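Local coordinates for protein acyl-CoA hydrolase (Bacillus cereus, PDB 1Y7U) that probably hydrolyses long-chain fatty acyl-CoA thioesters to free fatty acid and coenzyme A, and binds coenzyme A between its subunits, at residues T29-N32 against T36-G39; G40-E45 against V82-F87. All coordinates share one frame; numbering follows the deposited sequence.

Two successive contacts show how a hotdog fold leads its chain from strand 20-25, outermost in the sheet of this chain, into the central helix and then seats that helix on the sheet. After this strand, contact 1 closes a tight loop, bringing residues 29-32 back onto residues 36-39, where helix 39-58 begins. Contact 2 opens directly afterwards: the first turns of the helix, 40-45, meet strand 81-91 after a much longer excursion through the rest of the helix and strand 61-71. The contacts neither nest nor cross, yet they share a seam, because Leu37 CD1 of contact 1 packs 3.7 Å from Ile42 CG1 of contact 2. Both also touch a neighbouring subunit, another copy of the protein.

Contact 1. Residues T29-N32 against T36-G39; sequences TDLN and TLFG. With COA (coenzyme A), chain J.
The loop that feeds the central helix of the hotdog fold is pinched shut where Leu31 and Leu37 form a single beta bridge, a simple example of a chain fixing a ligand-binding residue by its own backbone. Two bonds hold the pinch. Asn32 N gives an almost straight hydrogen bond (178°) to Thr36 O at 2.8 Å. The second, from Phe38 N to Asp30 O at 3.1 Å, is more bent at the hydrogen, 141°. Asp30 O also receives a CA-H...O contact from Leu37.

Phe38 occupies the N-cap position of helix 39-58. With CG anti to its carbonyl carbon (chi1 -74°), its ring swings back over the loop: Asn32 CB sits over one face in a CH-pi contact, 4.0 Å from the centroid, while Thr29 O lies at the edge. Leu37 CD2 meets Asp30 CB at 3.6 Å, and Leu31 CD2 lies against the Leu37 backbone.

This places Thr36 in the coenzyme A site at a subunit interface. Its OG1, turned opposite the backbone N, donates to the pantetheine carbonyl O5P at 3.1 Å; Asp71 of the same chain, and Arg93, Ser95 and Arg158 of a neighbouring subunit, hydrogen-bond to the same coenzyme A molecule.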
# COMPACT_ATOMS: atom_id res chain seq x y z
N THR A 29 6.85 4.04 -7.14
CA THR A 29 5.49 4.52 -6.88
C THR A 29 5.45 6.01 -6.56
O THR A 29 4.59 6.74 -7.05
CB THR A 29 4.88 3.81 -5.65
OG1 THR A 29 5.03 2.39 -5.79
CG2 THR A 29 3.42 4.19 -5.51
N ASP A 30 6.39 6.45 -5.73
CA ASP A 30 6.48 7.83 -5.30
C ASP A 30 7.25 8.76 -6.24
O ASP A 30 7.40 9.94 -5.95
CB ASP A 30 7.09 7.88 -3.90
CG ASP A 30 6.39 6.96 -2.93
OD1 ASP A 30 5.17 7.13 -2.72
OD2 ASP A 30 7.05 6.05 -2.38
N LEU A 31 7.74 8.24 -7.37
CA LEU A 31 8.46 9.11 -8.30
C LEU A 31 7.51 9.63 -9.37
O LEU A 31 6.68 8.90 -9.90
CB LEU A 31 9.62 8.36 -8.96
CG LEU A 31 10.75 7.98 -8.01
CD1 LEU A 31 11.75 7.09 -8.72
CD2 LEU A 31 11.41 9.24 -7.49
N ASN A 32 7.62 10.92 -9.67
CA ASN A 32 6.77 11.48 -10.69
C ASN A 32 7.45 11.23 -12.03
O ASN A 32 8.40 10.46 -12.12
CB ASN A 32 6.54 12.98 -10.46
CG ASN A 32 7.82 13.80 -10.57
OD1 ASN A 32 7.91 14.88 -9.98
ND2 ASN A 32 8.79 13.31 -11.34
N THR A 36 11.59 12.27 -9.74
CA THR A 36 11.80 13.00 -8.51
C THR A 36 10.56 12.72 -7.69
O THR A 36 9.47 12.51 -8.24
CB THR A 36 11.96 14.52 -8.74
OG1 THR A 36 12.21 15.18 -7.49
CG2 THR A 36 10.71 15.11 -9.36
N LEU A 37 10.71 12.68 -6.37
CA LEU A 37 9.60 12.40 -5.48
C LEU A 37 8.49 13.43 -5.60
O LEU A 37 8.74 14.58 -5.97
CB LEU A 37 10.08 12.39 -4.04
CG LEU A 37 10.86 11.21 -3.46
CD1 LEU A 37 11.33 11.61 -2.07
CD2 LEU A 37 9.99 9.96 -3.40
N PHE A 38 7.27 13.00 -5.30
CA PHE A 38 6.15 13.91 -5.29
C PHE A 38 6.39 14.66 -3.98
O PHE A 38 6.87 14.08 -3.01
CB PHE A 38 4.83 13.15 -5.19
CG PHE A 38 4.44 12.47 -6.46
CD1 PHE A 38 4.62 11.10 -6.61
CD2 PHE A 38 3.85 13.19 -7.49
CE1 PHE A 38 4.22 10.45 -7.78
CE2 PHE A 38 3.45 12.55 -8.66
CZ PHE A 38 3.63 11.17 -8.80
N GLY A 39 6.07 15.95 -3.95
CA GLY A 39 6.27 16.70 -2.73
C GLY A 39 5.51 16.05 -1.60
O GLY A 39 5.99 16.00 -0.46
N1A COA J . 9.09 28.16 -4.55
C2A COA J . 8.30 28.60 -5.51
N3A COA J . 8.85 28.79 -6.69
C4A COA J . 10.10 28.60 -6.90
C5A COA J . 10.86 28.15 -5.96
C6A COA J . 10.36 27.94 -4.77
N6A COA J . 11.07 27.50 -3.80
N7A COA J . 12.03 28.01 -6.43
C8A COA J . 11.98 28.34 -7.67
N9A COA J . 10.78 28.73 -8.00
C1B COA J . 10.28 29.28 -9.26
C2B COA J . 10.89 30.55 -9.64
O2B COA J . 10.08 31.52 -9.14
C3B COA J . 10.65 30.59 -11.07
O3B COA J . 9.35 30.97 -11.24
P3B COA J . 8.87 31.78 -12.44
O7A COA J . 7.51 31.71 -12.62
O8A COA J . 9.54 31.40 -13.59
O9A COA J . 9.00 33.14 -12.22
C4B COA J . 10.96 29.20 -11.44
O4B COA J . 10.58 28.51 -10.35
C5B COA J . 12.42 29.00 -11.25
O5B COA J . 13.24 29.40 -12.26
P1A COA J . 14.61 28.90 -12.10
O1A COA J . 15.28 29.73 -11.20
O2A COA J . 15.12 28.79 -13.40
O3A COA J . 14.46 27.54 -11.43
P2A COA J . 15.56 26.95 -10.53
O4A COA J . 16.05 27.76 -9.45
O5A COA J . 16.43 25.99 -11.11
O6A COA J . 14.67 26.19 -9.59
CBP COA J . 13.30 24.23 -9.28
CCP COA J . 13.78 25.33 -10.17
CDP COA J . 12.11 24.65 -8.52
CEP COA J . 12.88 23.26 -10.28
CAP COA J . 14.26 23.55 -8.34
OAP COA J . 14.18 24.19 -7.14
C9P COA J . 13.95 22.14 -8.05
O9P COA J . 14.08 21.16 -8.98
N8P COA J . 13.52 21.89 -6.89
C7P COA J . 13.12 20.60 -6.54
C6P COA J . 11.67 20.28 -6.72
C5P COA J . 11.46 18.84 -6.68
O5P COA J . 11.61 18.19 -7.62
N4P COA J . 11.17 18.30 -5.59
C3P COA J . 10.00 17.59 -5.31
C2P COA J . 10.27 16.87 -4.04
S1P COA J . 11.98 16.47 -3.86

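Contact 2. Residues G40-E45 against V82-F87; sequences GKILSE and VSYESF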
# COMPACT_ATOMS: atom_id res chain seq x y z
N GLY A 40 4.33 15.54 -1.91
CA GLY A 40 3.51 14.90 -0.90
C GLY A 40 4.22 13.79 -0.14
O GLY A 40 4.13 13.71 1.08
N LYS A 41 4.94 12.94 -0.86
CA LYS A 41 5.63 11.85 -0.20
C LYS A 41 6.50 12.39 0.92
O LYS A 41 6.44 11.88 2.05
CB LYS A 41 6.48 11.07 -1.20
CG LYS A 41 7.20 9.86 -0.58
CD LYS A 41 6.25 8.92 0.11
CE LYS A 41 6.99 7.71 0.64
NZ LYS A 41 6.08 6.80 1.38
N ILE A 42 7.30 13.42 0.64
CA ILE A 42 8.15 14.00 1.65
C ILE A 42 7.34 14.60 2.81
O ILE A 42 7.64 14.36 3.98
CB ILE A 42 9.07 15.07 1.04
CG1 ILE A 42 9.99 14.42 0.02
CG2 ILE A 42 9.91 15.74 2.11
CD1 ILE A 42 10.97 15.36 -0.61
N LEU A 43 6.30 15.35 2.49
CA LEU A 43 5.47 15.95 3.53
C LEU A 43 4.84 14.87 4.41
O LEU A 43 4.88 14.96 5.63
CB LEU A 43 4.39 16.82 2.90
CG LEU A 43 4.91 18.00 2.09
CD1 LEU A 43 3.79 18.67 1.32
CD2 LEU A 43 5.60 18.98 3.01
N SER A 44 4.26 13.84 3.79
CA SER A 44 3.65 12.78 4.58
C SER A 44 4.68 12.22 5.56
O SER A 44 4.40 12.01 6.74
CB SER A 44 3.14 11.66 3.67
OG SER A 44 2.50 10.66 4.43
N GLU A 45 5.88 12.00 5.06
CA GLU A 45 6.94 11.44 5.88
C GLU A 45 7.44 12.38 6.96
O GLU A 45 7.75 11.94 8.06
CB GLU A 45 8.10 11.01 5.00
CG GLU A 45 8.63 9.66 5.38
CD GLU A 45 7.65 8.56 5.06
OE1 GLU A 45 7.62 8.13 3.89
OE2 GLU A 45 6.92 8.13 5.97
N VAL A 82 16.65 8.64 0.93
CA VAL A 82 16.19 9.69 1.83
C VAL A 82 16.19 9.28 3.29
O VAL A 82 15.88 8.15 3.63
CB VAL A 82 14.75 10.14 1.52
CG1 VAL A 82 14.75 11.13 0.42
CG2 VAL A 82 13.90 8.94 1.16
N SER A 83 16.53 10.23 4.15
CA SER A 83 16.54 10.01 5.58
C SER A 83 15.92 11.24 6.22
O SER A 83 16.14 12.35 5.77
CB SER A 83 17.97 9.78 6.08
OG SER A 83 18.90 10.42 5.23
N TYR A 84 15.12 11.01 7.25
CA TYR A 84 14.46 12.09 7.96
C TYR A 84 14.98 12.11 9.38
O TYR A 84 15.32 11.07 9.93
CB TYR A 84 12.95 11.87 7.99
CG TYR A 84 12.32 11.65 6.65
CD1 TYR A 84 12.44 10.42 5.99
CD2 TYR A 84 11.66 12.68 5.99
CE1 TYR A 84 11.92 10.23 4.72
CE2 TYR A 84 11.13 12.50 4.72
CZ TYR A 84 11.27 11.27 4.09
OH TYR A 84 10.79 11.10 2.82
N GLU A 85 15.07 13.30 9.96
CA GLU A 85 15.50 13.41 11.34
C GLU A 85 14.56 14.43 11.93
O GLU A 85 14.23 15.43 11.30
CB GLU A 85 16.94 13.91 11.46
CG GLU A 85 17.37 14.06 12.92
CD GLU A 85 18.79 14.57 13.08
OE1 GLU A 85 19.19 14.88 14.22
OE2 GLU A 85 19.50 14.68 12.05
N SER A 86 14.10 14.16 13.15
CA SER A 86 13.19 15.08 13.78
C SER A 86 13.31 15.03 15.30
O SER A 86 13.62 13.99 15.89
CB SER A 86 11.75 14.76 13.36
OG SER A 86 11.34 13.48 13.84
N PHE A 87 13.09 16.18 15.92
CA PHE A 87 13.11 16.30 17.36
C PHE A 87 12.34 17.55 17.74
O PHE A 87 12.18 18.46 16.93
CB PHE A 87 14.55 16.37 17.90
CG PHE A 87 15.44 17.29 17.13
CD1 PHE A 87 16.19 16.80 16.06
CD2 PHE A 87 15.51 18.64 17.45
CE1 PHE A 87 16.99 17.65 15.31
CE2 PHE A 87 16.31 19.49 16.70
CZ PHE A 87 17.05 19.00 15.63
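Glu45 and Tyr84 join the central helix of the hotdog fold to the antiparallel sheet that wraps it, and they illustrate how the aliphatic part of a charged side chain can serve as packing surface while its end stays polar. Helix segment 40-45 and strand segment 82-87 run in broadly the same direction, 35° apart, with a closest axis approach of 10.4 Å. That spacing is bridged mainly by one tyrosine ring.

The aromatic packing is a CH-pi contact. Glu45 CG lies over one face of the Tyr84 ring, 3.6 Å from the centroid and displaced toward the rim, and Glu45 CB is also over this face, 3.3 Å from Tyr84 CZ. The two side chains cross at about a right angle. Because the glutamate chain bends at chi2 (69°), its methylenes rest on the ring while the carboxylate, its plane steeply inclined to the ring, leads away from the face.

Apolar contact comes from Ile42, one helical turn earlier. Its CG2 approaches Tyr84 CE2 at 4.3 Å. Ile42 and Tyr84 both pack on Val102 of the adjacent strand 95-105, and Ile42 also touches bound coenzyme A.

The ionic interactions centred on the contact start from the Glu45 carboxylate. OE2 forms a salt bridge with Lys22 of strand 20-25, whose backbone pairs with that of Tyr84, tying the helix to the neighbouring edge of the sheet as well. The other oxygen, OE1, turns back along the helix to Lys41, whose NZ lies 3.2 Å away in a salt bridge that is weak as a hydrogen bond.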